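Long-range contact in anaphase-promoting complex subunit cut9 (Schizosaccharomyces pombe, PDB 2XPI), which serves as a tetratricopeptide-repeat subunit of the anaphase-promoting complex, the ubiquitin ligase that controls progression through mitosis and G1, pairing with itself and binding hcn1: residues A[439-452]-A[463-477]. Numbering follows the deposited sequence.
Sequences GTHLPYLFLGMQHM and YLQSSYALFQYDPLL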
loop_
_atom_site.group_PDB
_atom_site.type_symbol
_atom_site.label_atom_id
_atom_site.label_comp_id
_atom_site.label_asym_id
_atom_site.label_seq_id
_atom_site.Cartn_x
_atom_site.Cartn_y
_atom_site.Cartn_z
ATOM N N GLY A 439 31.927 17.327 -4.038
ATOM C CA GLY A 439 33.012 17.083 -3.118
ATOM C C GLY A 439 33.836 15.870 -3.475
ATOM O O GLY A 439 34.642 15.425 -2.692
ATOM N N THR A 440 33.637 15.328 -4.664
ATOM C CA THR A 440 34.413 14.178 -5.094
ATOM C C THR A 440 35.092 14.521 -6.391
ATOM O O THR A 440 34.667 15.419 -7.087
ATOM C CB THR A 440 33.578 12.911 -5.182
ATOM O OG1 THR A 440 33.275 12.616 -6.540
ATOM C CG2 THR A 440 32.311 13.094 -4.430
ATOM N N HIS A 441 36.184 13.839 -6.679
ATOM C CA HIS A 441 37.078 14.273 -7.748
ATOM C C HIS A 441 36.777 13.652 -9.107
ATOM O O HIS A 441 37.237 14.152 -10.131
ATOM C CB HIS A 441 38.520 13.977 -7.380
ATOM C CG HIS A 441 38.918 12.560 -7.629
ATOM N ND1 HIS A 441 38.392 11.507 -6.915
ATOM C CD2 HIS A 441 39.786 12.021 -8.518
ATOM C CE1 HIS A 441 38.917 10.376 -7.356
ATOM N NE2 HIS A 441 39.760 10.661 -8.332
ATOM N N LEU A 442 35.993 12.585 -9.123
ATOM C CA LEU A 442 35.751 11.861 -10.355
ATOM C C LEU A 442 34.940 12.590 -11.432
ATOM O O LEU A 442 35.318 12.563 -12.585
ATOM C CB LEU A 442 35.142 10.496 -10.062
ATOM C CG LEU A 442 36.120 9.439 -9.566
ATOM C CD1 LEU A 442 35.384 8.158 -9.318
ATOM C CD2 LEU A 442 37.220 9.217 -10.574
ATOM N N PRO A 443 33.814 13.226 -11.077
ATOM C CA PRO A 443 33.109 13.998 -12.115
ATOM C C PRO A 443 33.944 15.046 -12.857
ATOM O O PRO A 443 33.780 15.135 -14.061
ATOM C CB PRO A 443 31.971 14.650 -11.341
ATOM C CG PRO A 443 31.634 13.605 -10.297
ATOM C CD PRO A 443 33.014 13.118 -9.845
ATOM N N TYR A 444 34.814 15.802 -12.194
ATOM C CA TYR A 444 35.706 16.748 -12.886
ATOM C C TYR A 444 36.761 16.032 -13.719
ATOM O O TYR A 444 37.207 16.544 -14.749
ATOM C CB TYR A 444 36.452 17.633 -11.901
ATOM C CG TYR A 444 35.571 18.620 -11.194
ATOM C CD1 TYR A 444 34.340 18.959 -11.701
ATOM C CD2 TYR A 444 35.977 19.204 -10.015
ATOM C CE1 TYR A 444 33.544 19.844 -11.064
ATOM C CE2 TYR A 444 35.188 20.094 -9.365
ATOM C CZ TYR A 444 33.971 20.417 -9.891
ATOM O OH TYR A 444 33.169 21.313 -9.221
ATOM N N LEU A 445 37.185 14.871 -13.235
ATOM C CA LEU A 445 38.052 14.000 -13.994
ATOM C C LEU A 445 37.415 13.720 -15.346
ATOM O O LEU A 445 38.019 13.946 -16.401
ATOM C CB LEU A 445 38.239 12.686 -13.254
ATOM C CG LEU A 445 39.632 12.109 -13.403
ATOM C CD1 LEU A 445 39.786 10.815 -12.623
ATOM C CD2 LEU A 445 39.929 11.923 -14.874
ATOM N N PHE A 446 36.179 13.234 -15.308
ATOM C CA PHE A 446 35.505 12.822 -16.518
ATOM C C PHE A 446 35.208 14.019 -17.429
ATOM O O PHE A 446 35.362 13.940 -18.651
ATOM C CB PHE A 446 34.229 12.060 -16.177
ATOM C CG PHE A 446 34.455 10.824 -15.336
ATOM C CD1 PHE A 446 35.616 10.097 -15.448
ATOM C CD2 PHE A 446 33.478 10.376 -14.451
ATOM C CE1 PHE A 446 35.820 8.948 -14.674
ATOM C CE2 PHE A 446 33.673 9.226 -13.675
ATOM C CZ PHE A 446 34.835 8.518 -13.782
ATOM N N LEU A 447 34.772 15.125 -16.837
ATOM C CA LEU A 447 34.571 16.345 -17.606
ATOM C C LEU A 447 35.883 16.747 -18.310
ATOM O O LEU A 447 35.867 17.170 -19.452
ATOM C CB LEU A 447 34.084 17.488 -16.709
ATOM C CG LEU A 447 32.608 17.908 -16.600
ATOM C CD1 LEU A 447 31.769 17.340 -17.727
ATOM C CD2 LEU A 447 32.024 17.533 -15.241
ATOM N N GLY A 448 37.012 16.608 -17.622
ATOM C CA GLY A 448 38.301 16.918 -18.206
ATOM C C GLY A 448 38.619 16.047 -19.417
ATOM O O GLY A 448 39.017 16.554 -20.471
ATOM N N MET A 449 38.434 14.736 -19.267
ATOM C CA MET A 449 38.735 13.764 -20.310
ATOM C C MET A 449 37.878 13.953 -21.537
ATOM O O MET A 449 38.328 13.749 -22.675
ATOM C CB MET A 449 38.530 12.354 -19.786
ATOM C CG MET A 449 39.495 11.989 -18.648
ATOM S SD MET A 449 39.037 10.400 -17.939
ATOM C CE MET A 449 39.119 9.438 -19.454
ATOM N N GLN A 450 36.638 14.344 -21.307
ATOM C CA GLN A 450 35.702 14.539 -22.390
ATOM C C GLN A 450 36.022 15.843 -23.120
ATOM O O GLN A 450 35.871 15.921 -24.344
ATOM C CB GLN A 450 34.273 14.542 -21.844
ATOM C CG GLN A 450 33.249 14.102 -22.843
ATOM C CD GLN A 450 33.536 12.720 -23.356
ATOM O OE1 GLN A 450 33.391 12.441 -24.545
ATOM N NE2 GLN A 450 33.974 11.849 -22.470
ATOM N N HIS A 451 36.471 16.864 -22.383
ATOM C CA HIS A 451 36.874 18.124 -23.010
ATOM C C HIS A 451 38.208 18.027 -23.757
ATOM O O HIS A 451 38.449 18.761 -24.712
ATOM C CB HIS A 451 36.873 19.276 -22.012
ATOM C CG HIS A 451 35.512 19.863 -21.778
ATOM N ND1 HIS A 451 34.821 20.558 -22.749
ATOM C CD2 HIS A 451 34.708 19.849 -20.686
ATOM C CE1 HIS A 451 33.652 20.943 -22.267
ATOM N NE2 HIS A 451 33.560 20.526 -21.019
ATOM N N MET A 452 39.066 17.107 -23.336
ATOM C CA MET A 452 40.232 16.762 -24.136
ATOM C C MET A 452 39.833 16.284 -25.527
ATOM O O MET A 452 40.402 16.730 -26.522
ATOM C CB MET A 452 41.068 15.700 -23.441
ATOM C CG MET A 452 42.015 16.296 -22.456
ATOM S SD MET A 452 43.272 15.146 -21.935
ATOM C CE MET A 452 42.495 14.450 -20.486
ATOM N N TYR A 463 39.148 21.684 -15.333
ATOM C CA TYR A 463 38.529 20.567 -14.655
ATOM C C TYR A 463 39.559 19.614 -14.016
ATOM O O TYR A 463 39.352 19.120 -12.908
ATOM C CB TYR A 463 37.637 19.803 -15.626
ATOM C CG TYR A 463 36.331 20.473 -15.993
ATOM C CD1 TYR A 463 35.314 20.650 -15.051
ATOM C CD2 TYR A 463 36.090 20.882 -17.289
ATOM C CE1 TYR A 463 34.099 21.234 -15.401
ATOM C CE2 TYR A 463 34.893 21.470 -17.648
ATOM C CZ TYR A 463 33.898 21.637 -16.705
ATOM O OH TYR A 463 32.710 22.222 -17.099
ATOM N N LEU A 464 40.676 19.357 -14.690
ATOM C CA LEU A 464 41.658 18.435 -14.129
ATOM C C LEU A 464 42.381 18.977 -12.886
ATOM O O LEU A 464 42.578 18.245 -11.918
ATOM C CB LEU A 464 42.647 17.954 -15.197
ATOM C CG LEU A 464 42.046 17.016 -16.257
ATOM C CD1 LEU A 464 43.052 16.726 -17.337
ATOM C CD2 LEU A 464 41.545 15.731 -15.667
ATOM N N GLN A 465 42.770 20.248 -12.898
ATOM C CA GLN A 465 43.326 20.877 -11.688
ATOM C C GLN A 465 42.298 20.836 -10.560
ATOM O O GLN A 465 42.636 20.649 -9.392
ATOM C CB GLN A 465 43.753 22.329 -11.953
ATOM C CG GLN A 465 44.919 22.462 -12.916
ATOM C CD GLN A 465 46.160 21.722 -12.430
ATOM O OE1 GLN A 465 46.450 21.694 -11.224
ATOM N NE2 GLN A 465 46.911 21.128 -13.369
ATOM N N SER A 466 41.032 21.005 -10.924
ATOM C CA SER A 466 39.943 20.871 -9.974
ATOM C C SER A 466 39.856 19.489 -9.322
ATOM O O SER A 466 39.822 19.434 -8.103
ATOM C CB SER A 466 38.613 21.291 -10.595
ATOM O OG SER A 466 38.561 22.700 -10.754
ATOM N N SER A 467 39.833 18.381 -10.080
ATOM C CA SER A 467 39.848 17.080 -9.394
ATOM C C SER A 467 41.087 16.929 -8.540
ATOM O O SER A 467 41.022 16.440 -7.410
ATOM C CB SER A 467 39.704 15.854 -10.309
ATOM O OG SER A 467 39.736 16.198 -11.674
ATOM N N TYR A 468 42.226 17.340 -9.078
ATOM C CA TYR A 468 43.475 17.159 -8.353
ATOM C C TYR A 468 43.437 17.875 -6.992
ATOM O O TYR A 468 43.997 17.387 -6.017
ATOM C CB TYR A 468 44.653 17.652 -9.193
ATOM C CG TYR A 468 46.007 17.340 -8.608
ATOM C CD1 TYR A 468 46.725 18.306 -7.900
ATOM C CD2 TYR A 468 46.577 16.076 -8.774
ATOM C CE1 TYR A 468 47.982 18.020 -7.365
ATOM C CE2 TYR A 468 47.822 15.779 -8.252
ATOM C CZ TYR A 468 48.526 16.752 -7.547
ATOM O OH TYR A 468 49.765 16.437 -7.023
ATOM N N ALA A 469 42.780 19.027 -6.918
ATOM C CA ALA A 469 42.717 19.740 -5.642
ATOM C C ALA A 469 41.909 18.949 -4.601
ATOM O O ALA A 469 42.239 18.960 -3.416
ATOM C CB ALA A 469 42.157 21.149 -5.821
ATOM N N LEU A 470 40.865 18.266 -5.068
ATOM C CA LEU A 470 40.037 17.355 -4.278
ATOM C C LEU A 470 40.730 16.025 -3.884
ATOM O O LEU A 470 40.588 15.543 -2.761
ATOM C CB LEU A 470 38.772 17.023 -5.083
ATOM C CG LEU A 470 37.422 17.704 -4.807
ATOM C CD1 LEU A 470 37.504 18.913 -3.873
ATOM C CD2 LEU A 470 36.717 18.056 -6.107
ATOM N N PHE A 471 41.447 15.402 -4.810
ATOM C CA PHE A 471 42.095 14.133 -4.497
ATOM C C PHE A 471 43.232 13.907 -5.486
ATOM O O PHE A 471 43.025 13.945 -6.700
ATOM C CB PHE A 471 41.067 12.974 -4.491
ATOM C CG PHE A 471 41.663 11.603 -4.206
ATOM C CD1 PHE A 471 42.102 11.269 -2.932
ATOM C CD2 PHE A 471 41.759 10.656 -5.215
ATOM C CE1 PHE A 471 42.659 10.024 -2.662
ATOM C CE2 PHE A 471 42.318 9.391 -4.967
ATOM C CZ PHE A 471 42.772 9.074 -3.683
ATOM N N GLN A 472 44.431 13.690 -4.960
ATOM C CA GLN A 472 45.626 13.659 -5.796
ATOM C C GLN A 472 46.218 12.272 -6.085
ATOM O O GLN A 472 47.204 12.175 -6.813
ATOM C CB GLN A 472 46.708 14.621 -5.258
ATOM C CG GLN A 472 46.981 14.573 -3.741
ATOM C CD GLN A 472 45.897 15.269 -2.928
ATOM O OE1 GLN A 472 45.039 14.616 -2.313
ATOM N NE2 GLN A 472 45.914 16.600 -2.943
ATOM N N TYR A 473 45.609 11.210 -5.553
ATOM C CA TYR A 473 46.183 9.870 -5.681
ATOM C C TYR A 473 45.354 8.852 -6.479
ATOM O O TYR A 473 45.168 7.712 -6.054
ATOM C CB TYR A 473 46.522 9.304 -4.303
ATOM C CG TYR A 473 47.413 10.207 -3.492
ATOM C CD1 TYR A 473 48.771 10.296 -3.758
ATOM C CD2 TYR A 473 46.893 10.978 -2.464
ATOM C CE1 TYR A 473 49.586 11.134 -3.024
ATOM C CE2 TYR A 473 47.698 11.816 -1.723
ATOM C CZ TYR A 473 49.038 11.889 -2.007
ATOM O OH TYR A 473 49.829 12.724 -1.265
ATOM N N ASP A 474 44.887 9.262 -7.651
ATOM C CA ASP A 474 44.173 8.378 -8.548
ATOM C C ASP A 474 44.944 8.317 -9.874
ATOM O O ASP A 474 45.141 9.340 -10.531
ATOM C CB ASP A 474 42.758 8.922 -8.739
ATOM C CG ASP A 474 41.981 8.214 -9.848
ATOM O OD1 ASP A 474 42.528 7.338 -10.568
ATOM O OD2 ASP A 474 40.790 8.554 -10.005
ATOM N N PRO A 475 45.386 7.112 -10.267
ATOM C CA PRO A 475 46.267 6.891 -11.425
ATOM C C PRO A 475 45.695 7.484 -12.706
ATOM O O PRO A 475 46.452 7.911 -13.571
ATOM C CB PRO A 475 46.288 5.366 -11.574
ATOM C CG PRO A 475 45.746 4.817 -10.317
ATOM C CD PRO A 475 44.865 5.855 -9.708
ATOM N N LEU A 476 44.365 7.483 -12.820
ATOM C CA LEU A 476 43.648 7.908 -14.025
ATOM C C LEU A 476 43.779 9.410 -14.227
ATOM O O LEU A 476 43.800 9.903 -15.353
ATOM C CB LEU A 476 42.173 7.567 -13.869
ATOM C CG LEU A 476 41.325 7.295 -15.113
ATOM C CD1 LEU A 476 39.842 7.665 -14.844
ATOM C CD2 LEU A 476 41.867 8.016 -16.348
ATOM N N LEU A 477 43.851 10.128 -13.117
ATOM C CA LEU A 477 43.931 11.567 -13.118
ATOM C C LEU A 477 45.325 12.005 -13.499
ATOM O O LEU A 477 45.494 12.988 -14.218
ATOM C CB LEU A 477 43.613 12.081 -11.718
ATOM C CG LEU A 477 43.865 13.555 -11.432
ATOM C CD1 LEU A 477 42.932 14.433 -12.237
ATOM C CD2 LEU A 477 43.674 13.789 -9.958
#
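His-441 meets Asp-474 through a nearly straight hydrogen bond, NE2 to OD2 at 2.9 Å, that lies close to the imidazole plane and uses the anti lone pair of OD2; the carboxylate plane stands 81° from the imidazole plane. Phe-471 turns its edge to one face of the imidazole, its CD2 lying 3.6 Å from His-441 CE1. A chi1 of 81° sets CG of His-441 between the backbone N and the carbonyl carbon, which brings the ring up against Phe-471 and Asp-474. Replacing His-441 by alanine would remove the imidazole, and Asp-474 OD2 is likely to lose this donor and Phe-471 the face its edge packs on. The other oxygen of Asp-474 caps the next helix, OD1 accepting from Leu-476 N, while OD2 also pairs with a basic side chain of another protein's chain.

Further along, knobs-into-holes packing takes over. Leu-447 CB sits over the centre of the Tyr-463 ring, 3.7 Å from its centroid, and Tyr-444 wedges among Tyr-463, Ser-466, Ser-467 and Leu-470. Gly-448 lies against Tyr-463 CB and Leu-464.

These contacts join the two antiparallel helices of TPR 11, where the axes of segments 442-452 and 463-470 come within 7.8 Å, and carry on into TPR 12, where Leu-445 reaches Leu-476 and Leu-477. Helix 423-435 packs against Leu-447 and His-451, and helix 475-487 against Met-449 and Met-452, continuing the stack of repeats.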